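Local coordinates for protein glycoside hydrolase family 12 (Spirochaeta thermophila, PDB 5LU3) that probably degrades cellulose, the piece described here being its carbohydrate-binding module of family 64, a type A module, at residues A[31-36]-A[55-60]. Sequence-based numbering, arbitrary orientation. Where two conformers were deposited one is given.
Sequences WGRYVN and VAQHQV. With SSN (4-oxobutanoic acid), chain C; FMT (formic acid), chain F.
Val35 and Val55 form an antiparallel hydrogen-bonded pair that joins the short outermost strand 55-56 to strand 33-40 in the four-stranded sheet of this all-beta carbohydrate-binding module. Val35 N donates to Val55 O at 2.8 Å and Val55 N returns the bond to Val35 O. Both side chains lie on the same face, where Val35 CB meets Val55 CG1. At the neighbouring non-hydrogen-bonded pair, Tyr34 with Ala56, the CA atoms come to 4.0 Å and the side chains diverge.

Beyond Ala56 the chain turns into the 3-10 segment 57-59, and Gln57 N continues the backbone pairing by donating to Arg33 O. That carbonyl also accepts from a water, which takes the His58 N-H and bonds to His58 ND1.

The extended Gln57 side chain passes over the Arg33 carbonyl, and three hydrogen bonds hold its amide. NE2 donates to Tyr34 O in a nearly straight bond (175°), approaching from above the carbonyl plane, and to O1 of a formic acid, probably from the crystallisation liquor, at 3.0 Å; OE1 accepts from Ser26 N. In the conformer described, one of two, Arg33 NE donates to the same formic acid oxygen, while NH2 hydrogen-bonds to Asp24 O, the backbone of a calcium-binding residue. An alanine in place of Gln57 would probably leave Tyr34 O and Ser26 N without these partners and open a gap beside Arg33.

The aromatic contact lies beyond Arg33, away from the Val35-Val55 pair. His58 CG sits between the backbone N and the carbonyl carbon (chi1 74°), turning the ring edge onto the Trp31 six-membered ring in a T-shaped stack, planes at 82°, with CE1 over the indole centre. O1 of the 4-oxobutanoic acid approaches from the opposite side, displaced toward the rim. Gln59 OE1 takes the Ala56 N-H on an in-plane lone pair and touches the indole edge at Trp31 CZ3, 3.6 Å away.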
# COMPACT_ATOMS: atom_id res chain seq x y z
N TRP A 31 12.86 -8.25 -3.30
CA TRP A 31 12.21 -7.70 -4.49
C TRP A 31 10.91 -8.41 -4.88
O TRP A 31 10.16 -7.94 -5.76
CB TRP A 31 13.19 -7.63 -5.65
CG TRP A 31 14.32 -6.71 -5.35
CD1 TRP A 31 15.61 -7.05 -4.99
CD2 TRP A 31 14.25 -5.30 -5.29
NE1 TRP A 31 16.36 -5.92 -4.77
CE2 TRP A 31 15.54 -4.83 -4.95
CE3 TRP A 31 13.25 -4.38 -5.58
CZ2 TRP A 31 15.83 -3.47 -4.81
CZ3 TRP A 31 13.52 -3.01 -5.41
CH2 TRP A 31 14.80 -2.59 -5.04
N GLY A 32 10.63 -9.53 -4.20
CA GLY A 32 9.35 -10.17 -4.34
C GLY A 32 8.20 -9.67 -3.51
O GLY A 32 7.09 -10.06 -3.74
N ARG A 33 8.49 -8.83 -2.51
CA ARG A 33 7.45 -8.33 -1.61
C ARG A 33 7.26 -6.87 -1.95
O ARG A 33 8.16 -6.07 -1.74
CB ARG A 33 7.86 -8.55 -0.16
CG ARG A 33 7.74 -10.03 0.21
CD ARG A 33 7.92 -10.26 1.70
NE ARG A 33 6.87 -9.57 2.44
CZ ARG A 33 6.82 -9.31 3.73
NH1 ARG A 33 7.77 -9.70 4.61
NH2 ARG A 33 5.74 -8.66 4.15
N TYR A 34 6.10 -6.55 -2.53
CA TYR A 34 5.89 -5.27 -3.22
C TYR A 34 4.52 -4.69 -2.95
O TYR A 34 3.66 -5.32 -2.32
CB TYR A 34 6.14 -5.46 -4.74
CG TYR A 34 5.06 -6.27 -5.39
CD1 TYR A 34 5.11 -7.65 -5.43
CD2 TYR A 34 3.94 -5.66 -5.95
CE1 TYR A 34 4.07 -8.39 -5.95
CE2 TYR A 34 2.92 -6.40 -6.49
CZ TYR A 34 2.99 -7.75 -6.48
OH TYR A 34 1.95 -8.47 -7.02
N VAL A 35 4.39 -3.46 -3.40
CA VAL A 35 3.12 -2.72 -3.49
C VAL A 35 2.97 -2.29 -4.94
O VAL A 35 3.94 -1.82 -5.57
CB VAL A 35 3.16 -1.46 -2.58
CG1 VAL A 35 1.87 -0.65 -2.70
CG2 VAL A 35 3.38 -1.84 -1.12
N ASN A 36 1.77 -2.45 -5.50
CA ASN A 36 1.49 -1.92 -6.83
C ASN A 36 0.04 -1.47 -6.90
O ASN A 36 -0.79 -1.91 -6.11
CB ASN A 36 1.82 -3.00 -7.90
CG ASN A 36 1.97 -2.43 -9.29
OD1 ASN A 36 2.21 -1.23 -9.46
ND2 ASN A 36 1.85 -3.28 -10.28
N VAL A 55 6.51 -0.48 -6.14
CA VAL A 55 7.59 -0.28 -5.19
C VAL A 55 7.73 -1.51 -4.30
O VAL A 55 6.74 -2.14 -3.95
CB VAL A 55 7.31 0.99 -4.33
CG1 VAL A 55 6.04 0.89 -3.50
CG2 VAL A 55 8.46 1.36 -3.42
N ALA A 56 8.95 -1.88 -3.96
CA ALA A 56 9.15 -2.97 -3.03
C ALA A 56 8.83 -2.46 -1.64
O ALA A 56 9.11 -1.30 -1.30
CB ALA A 56 10.56 -3.51 -3.11
N GLN A 57 8.25 -3.32 -0.81
CA GLN A 57 7.95 -2.93 0.56
C GLN A 57 9.15 -2.39 1.31
O GLN A 57 9.03 -1.40 2.05
CB GLN A 57 7.34 -4.10 1.30
CG GLN A 57 5.95 -4.50 0.79
CD GLN A 57 5.52 -5.86 1.26
OE1 GLN A 57 5.96 -6.34 2.31
NE2 GLN A 57 4.68 -6.51 0.48
N HIS A 58 10.33 -3.00 1.10
CA HIS A 58 11.54 -2.58 1.79
C HIS A 58 12.02 -1.22 1.36
O HIS A 58 12.89 -0.64 2.02
CB HIS A 58 12.66 -3.63 1.63
CG HIS A 58 13.28 -3.65 0.29
ND1 HIS A 58 12.97 -4.56 -0.68
CD2 HIS A 58 14.21 -2.84 -0.24
CE1 HIS A 58 13.68 -4.31 -1.77
NE2 HIS A 58 14.41 -3.24 -1.54
N GLN A 59 11.50 -0.69 0.26
CA GLN A 59 11.83 0.68 -0.18
C GLN A 59 11.01 1.77 0.53
O GLN A 59 11.36 2.93 0.46
CB GLN A 59 11.62 0.83 -1.68
CG GLN A 59 12.53 -0.06 -2.51
CD GLN A 59 12.32 0.17 -3.99
OE1 GLN A 59 11.31 -0.28 -4.56
NE2 GLN A 59 13.22 0.88 -4.62
N VAL A 60 9.93 1.36 1.21
CA VAL A 60 8.99 2.29 1.83
C VAL A 60 9.38 2.45 3.29
O VAL A 60 9.26 1.49 4.08
CB VAL A 60 7.54 1.79 1.72
CG1 VAL A 60 6.61 2.85 2.27
CG2 VAL A 60 7.18 1.45 0.27
C1 SSN C . 12.93 -6.11 -9.81
O1 SSN C . 13.59 -5.38 -9.07
C2 SSN C . 12.31 -7.40 -9.29
O2 SSN C . 12.84 -5.75 -11.00
C3 SSN C . 12.40 -8.55 -10.27
C4 SSN C . 13.66 -9.39 -10.19
O4 SSN C . 13.88 -10.13 -11.09
C FMT F . 3.61 -10.32 1.95
O1 FMT F . 4.28 -9.32 1.41
O2 FMT F . 2.33 -10.66 1.69
O HOH W 1 10.39 -5.67 0.08